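Local atomic coordinates of predicted sugar phosphatases of the HAD superfamily (Cytophaga hutchinsonii, PDB entry 2HX1), a protein that probably hydrolyses phosphate esters of sugars or related small molecules, as a magnesium-binding member of the HAD phosphatase superfamily. Residues 16-21 and 215-220; 101-106 and 148-153. All coordinates share one frame; numbering follows the deposited sequence.

Contact 1 (16-21 and 215-220); sequences CIFFDA and DMLRQK. With MG (magnesium ion), chain E.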
# COMPACT_ATOMS: atom_id res chain seq x y z
N CYS A 16 7.94 36.80 -7.39
CA CYS A 16 6.52 36.41 -7.28
C CYS A 16 6.32 35.41 -6.16
O CYS A 16 7.21 34.61 -5.89
CB CYS A 16 6.03 35.81 -8.58
SG CYS A 16 4.24 35.63 -8.70
N ILE A 17 5.18 35.51 -5.49
CA ILE A 17 4.79 34.55 -4.47
C ILE A 17 3.69 33.65 -5.05
O ILE A 17 2.77 34.14 -5.72
CB ILE A 17 4.27 35.25 -3.15
CG1 ILE A 17 5.17 36.43 -2.76
CG2 ILE A 17 4.21 34.28 -1.97
CD1 ILE A 17 6.60 36.01 -2.41
N PHE A 18 3.81 32.35 -4.85
CA PHE A 18 2.70 31.41 -5.04
C PHE A 18 2.17 30.99 -3.66
O PHE A 18 2.92 30.49 -2.84
CB PHE A 18 3.09 30.14 -5.81
CG PHE A 18 3.62 30.37 -7.22
CD1 PHE A 18 3.53 31.59 -7.85
CD2 PHE A 18 4.16 29.32 -7.94
CE1 PHE A 18 4.01 31.77 -9.15
CE2 PHE A 18 4.66 29.51 -9.22
CZ PHE A 18 4.55 30.72 -9.82
N PHE A 19 0.88 31.25 -3.42
CA PHE A 19 0.24 30.92 -2.16
C PHE A 19 -0.69 29.71 -2.35
O PHE A 19 -1.53 29.75 -3.22
CB PHE A 19 -0.63 32.09 -1.68
CG PHE A 19 0.14 33.27 -1.12
CD1 PHE A 19 0.69 33.23 0.14
CD2 PHE A 19 0.25 34.43 -1.84
CE1 PHE A 19 1.36 34.30 0.66
CE2 PHE A 19 0.94 35.50 -1.32
CZ PHE A 19 1.46 35.46 -0.08
N ASP A 20 -0.51 28.64 -1.57
CA ASP A 20 -1.58 27.69 -1.30
C ASP A 20 -2.66 28.46 -0.51
O ASP A 20 -2.33 29.44 0.16
CB ASP A 20 -1.04 26.50 -0.50
CG ASP A 20 -2.13 25.54 -0.06
OD1 ASP A 20 -3.01 25.21 -0.87
OD2 ASP A 20 -2.10 25.11 1.11
N ALA A 21 -3.93 28.04 -0.59
CA ALA A 21 -5.01 28.79 0.08
C ALA A 21 -5.29 28.16 1.45
O ALA A 21 -4.95 28.76 2.45
CB ALA A 21 -6.27 28.87 -0.76
N ASP A 215 5.36 30.86 -16.97
CA ASP A 215 5.35 31.34 -18.35
C ASP A 215 4.72 32.75 -18.45
O ASP A 215 5.20 33.59 -19.20
CB ASP A 215 4.57 30.36 -19.25
CG ASP A 215 4.65 30.73 -20.70
OD1 ASP A 215 5.79 30.83 -21.22
OD2 ASP A 215 3.58 30.92 -21.31
N MSE A 216 3.65 33.02 -17.71
CA MSE A 216 3.05 34.35 -17.71
C MSE A 216 4.02 35.38 -17.16
O MSE A 216 4.13 36.47 -17.69
CB MSE A 216 1.74 34.37 -16.93
CG MSE A 216 0.65 33.62 -17.69
SE MSE A 216 -1.08 33.90 -16.94
CE MSE A 216 -1.43 35.84 -17.62
N LEU A 217 4.73 35.05 -16.09
CA LEU A 217 5.67 36.00 -15.50
C LEU A 217 6.81 36.28 -16.49
O LEU A 217 7.22 37.43 -16.70
CB LEU A 217 6.20 35.49 -14.15
CG LEU A 217 5.18 35.48 -12.99
CD1 LEU A 217 5.56 34.49 -11.89
CD2 LEU A 217 4.93 36.87 -12.43
N ARG A 218 7.29 35.24 -17.13
CA ARG A 218 8.35 35.39 -18.10
C ARG A 218 7.98 36.31 -19.25
O ARG A 218 8.90 36.92 -19.84
CB ARG A 218 8.81 34.03 -18.63
CG ARG A 218 9.77 33.33 -17.68
CD ARG A 218 10.31 32.02 -18.27
NE ARG A 218 11.35 32.23 -19.29
CZ ARG A 218 12.64 32.53 -19.06
NH1 ARG A 218 13.10 32.68 -17.82
NH2 ARG A 218 13.48 32.70 -20.09
N GLN A 219 6.68 36.43 -19.57
CA GLN A 219 6.25 37.33 -20.65
C GLN A 219 6.36 38.83 -20.29
O GLN A 219 6.16 39.70 -21.16
CB GLN A 219 4.80 37.04 -21.09
CG GLN A 219 4.63 35.70 -21.79
CD GLN A 219 3.15 35.36 -22.07
OE1 GLN A 219 2.72 34.20 -21.95
NE2 GLN A 219 2.36 36.38 -22.43
N LYS A 220 6.60 39.14 -19.03
CA LYS A 220 6.67 40.54 -18.62
C LYS A 220 7.89 40.90 -17.78
O LYS A 220 8.10 42.06 -17.45
CB LYS A 220 5.38 40.97 -17.90
CG LYS A 220 5.08 40.20 -16.65
CD LYS A 220 3.86 40.81 -15.93
CE LYS A 220 3.39 39.91 -14.76
NZ LYS A 220 2.42 40.61 -13.84
MG MG E . -2.97 23.85 2.34
O HOH W 1 -4.42 23.68 0.89
O HOH W 2 -1.78 22.41 1.27
O HOH W 3 -3.96 22.58 3.52
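The first strand of the Rossmann-like HAD core, 16-19, meets helix 208-218 near Leu217, which packs against Cys16 and the edge of Phe18. This strand lies inside the parallel sheet, bonded through its backbone to strand 48-53 along one edge and 228-232 along the other, and it leads straight into the metal-binding loop. The packing is apolar, with no hydrogen bond between the segments. Leu217 CD1 does most of the touching: it lies 3.6 Å from Cys16 CB and equally close to Cys16 SG, while CD2 sits a little farther back from the same two atoms. The cysteine sulfur is placed beside the leucine's methyl groups by its first torsion, which turns SG anti to the backbone N (chi1 -167°). Phe18 meets Leu217 from the opposite direction and offers its rim: CE1 is 4.2 Å from Leu217 CD1, which lies near the ring plane and not over a face. All three residues are buried, with Tyr50 and Ile228 of the flanking strands adding to the packing.

At the far end of the strand the chain enters the magnesium-binding loop, and Asp20, by its place in HAD motif I, is probably the nucleophile, as in HAD phosphatases generally. Phe22 O and Asp233 OD1 share the magnesium with it, and Lys204 makes a salt bridge to Asp20 OD1. The two carboxylate oxygens divide the work: OD2 binds the magnesium ion directly at 2.0 Å, while OD1 accepts a hydrogen bond of 2.7 Å from water 1, itself a ligand of the metal.

Contact 2 (101-106 and 148-153); sequences AYLGTA and HDLNKT
Leu103, at the end of strand 98-103, faces helix 146-159, lays its two methyl groups against it and carries the strand's whole share of the contact. Apolar packing comes first. Its CD1 meets Leu150 CD2 at 4.0 Å, the two side chains crossing at about a right angle, and its CD2 rests against Asp149 CB at 3.9 Å. Leu150 starts out facing away from the strand, but its CD2 branch comes back to Leu103.

The polar part belongs to the helix alone. Thr153 OG1 donates to Asp149 O, one turn earlier, over 2.7 Å; Thr153 N also bonds to that carbonyl, so two donors from one residue grip it. With OG1 beside its own backbone N (chi1 -61°), the hydroxyl can fold back onto the helix and still lie 3.5 Å from Leu103 CD1.

On its other flank the helix reaches a second subunit, where Asn151 OD1 accepts a hydrogen bond from Ile182 N of that subunit. The short segments 101-103 and 148-153 run at 137° to each other, nearer antiparallel than parallel. Helix 146-159 joins parallel strands 133-138 and 164-167 and packs on neighbouring strand 98-103, as in the alpha/beta cap probably present here.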
# COMPACT_ATOMS: atom_id res chain seq x y z
N ALA A 101 -19.68 11.96 -16.35
CA ALA A 101 -20.35 11.69 -15.07
C ALA A 101 -19.58 12.39 -13.94
O ALA A 101 -18.35 12.54 -14.00
CB ALA A 101 -20.47 10.18 -14.85
N TYR A 102 -20.28 12.88 -12.93
CA TYR A 102 -19.58 13.53 -11.84
C TYR A 102 -20.12 13.16 -10.48
O TYR A 102 -21.29 12.85 -10.32
CB TYR A 102 -19.58 15.05 -12.01
CG TYR A 102 -20.93 15.75 -11.83
CD1 TYR A 102 -21.35 16.16 -10.57
CD2 TYR A 102 -21.76 16.02 -12.93
CE1 TYR A 102 -22.57 16.82 -10.41
CE2 TYR A 102 -22.95 16.66 -12.78
CZ TYR A 102 -23.36 17.06 -11.52
OH TYR A 102 -24.56 17.70 -11.37
N LEU A 103 -19.23 13.24 -9.50
CA LEU A 103 -19.55 13.17 -8.11
C LEU A 103 -19.33 14.56 -7.51
O LEU A 103 -18.21 15.06 -7.46
CB LEU A 103 -18.71 12.09 -7.39
CG LEU A 103 -19.06 10.63 -7.64
CD1 LEU A 103 -18.22 9.73 -6.74
CD2 LEU A 103 -20.57 10.32 -7.46
N GLY A 104 -20.41 15.19 -7.07
CA GLY A 104 -20.36 16.56 -6.56
C GLY A 104 -21.72 17.22 -6.59
O GLY A 104 -22.74 16.54 -6.64
N THR A 105 -21.71 18.56 -6.57
CA THR A 105 -22.90 19.40 -6.67
C THR A 105 -23.03 19.94 -8.10
O THR A 105 -22.05 20.06 -8.84
CB THR A 105 -22.84 20.62 -5.71
OG1 THR A 105 -21.59 21.33 -5.89
CG2 THR A 105 -22.99 20.21 -4.24
N ALA A 106 -24.26 20.31 -8.46
CA ALA A 106 -24.50 20.93 -9.76
C ALA A 106 -23.62 22.16 -9.93
O ALA A 106 -23.06 22.35 -11.01
CB ALA A 106 -26.01 21.29 -9.91
N HIS A 148 -25.42 5.00 -2.35
CA HIS A 148 -25.89 4.81 -3.72
C HIS A 148 -24.80 5.01 -4.76
O HIS A 148 -24.53 4.14 -5.60
CB HIS A 148 -27.07 5.73 -4.02
CG HIS A 148 -28.32 5.37 -3.27
ND1 HIS A 148 -29.34 6.27 -3.04
CD2 HIS A 148 -28.70 4.21 -2.68
CE1 HIS A 148 -30.29 5.68 -2.35
NE2 HIS A 148 -29.93 4.43 -2.10
N ASP A 149 -24.12 6.14 -4.67
CA ASP A 149 -23.27 6.60 -5.78
C ASP A 149 -21.82 6.21 -5.73
O ASP A 149 -21.17 6.18 -6.76
CB ASP A 149 -23.46 8.10 -5.95
CG ASP A 149 -24.89 8.44 -6.35
OD1 ASP A 149 -25.62 7.48 -6.72
OD2 ASP A 149 -25.28 9.63 -6.32
N LEU A 150 -21.30 5.87 -4.55
CA LEU A 150 -19.99 5.21 -4.49
C LEU A 150 -20.04 3.80 -5.07
O LEU A 150 -19.15 3.38 -5.81
CB LEU A 150 -19.44 5.15 -3.07
CG LEU A 150 -19.17 6.57 -2.54
CD1 LEU A 150 -18.56 6.51 -1.18
CD2 LEU A 150 -18.29 7.39 -3.51
N ASN A 151 -21.07 3.07 -4.67
CA ASN A 151 -21.39 1.81 -5.32
C ASN A 151 -21.58 1.95 -6.81
O ASN A 151 -20.96 1.19 -7.58
CB ASN A 151 -22.60 1.14 -4.67
CG ASN A 151 -22.22 0.33 -3.45
OD1 ASN A 151 -21.48 -0.65 -3.56
ND2 ASN A 151 -22.75 0.72 -2.28
N LYS A 152 -22.37 2.92 -7.26
CA LYS A 152 -22.56 3.10 -8.72
C LYS A 152 -21.23 3.46 -9.42
O LYS A 152 -21.01 3.04 -10.53
CB LYS A 152 -23.59 4.19 -9.06
CG LYS A 152 -25.05 3.76 -9.01
CD LYS A 152 -26.01 4.89 -9.55
CE LYS A 152 -27.11 4.30 -10.48
NZ LYS A 152 -28.32 5.17 -10.70
N THR A 153 -20.37 4.24 -8.77
CA THR A 153 -19.08 4.62 -9.37
C THR A 153 -18.15 3.42 -9.51
O THR A 153 -17.49 3.22 -10.54
CB THR A 153 -18.38 5.71 -8.54
OG1 THR A 153 -19.23 6.85 -8.52
CG2 THR A 153 -17.02 6.10 -9.14

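In the fold
The two contacts lie on opposite sides of the chain's centre, with their own centres 35 Å apart and nearest atoms about 18 Å apart, and each packs a helix against a strand, the two strands belonging to different parallel sheets. Contact 1 belongs to the six-stranded sheet of the catalytic core, contact 2 to the five-stranded sheet of what is probably the cap, as in NagD-like HAD phosphatases. Along the chain, both segments of contact 2 fall between 16-21 and 215-220, consistent with a cap inserted into the core. Contact 1 thus ties the beginning of the core to its later part. Such a cap commonly helps select the substrate, a role probable here too.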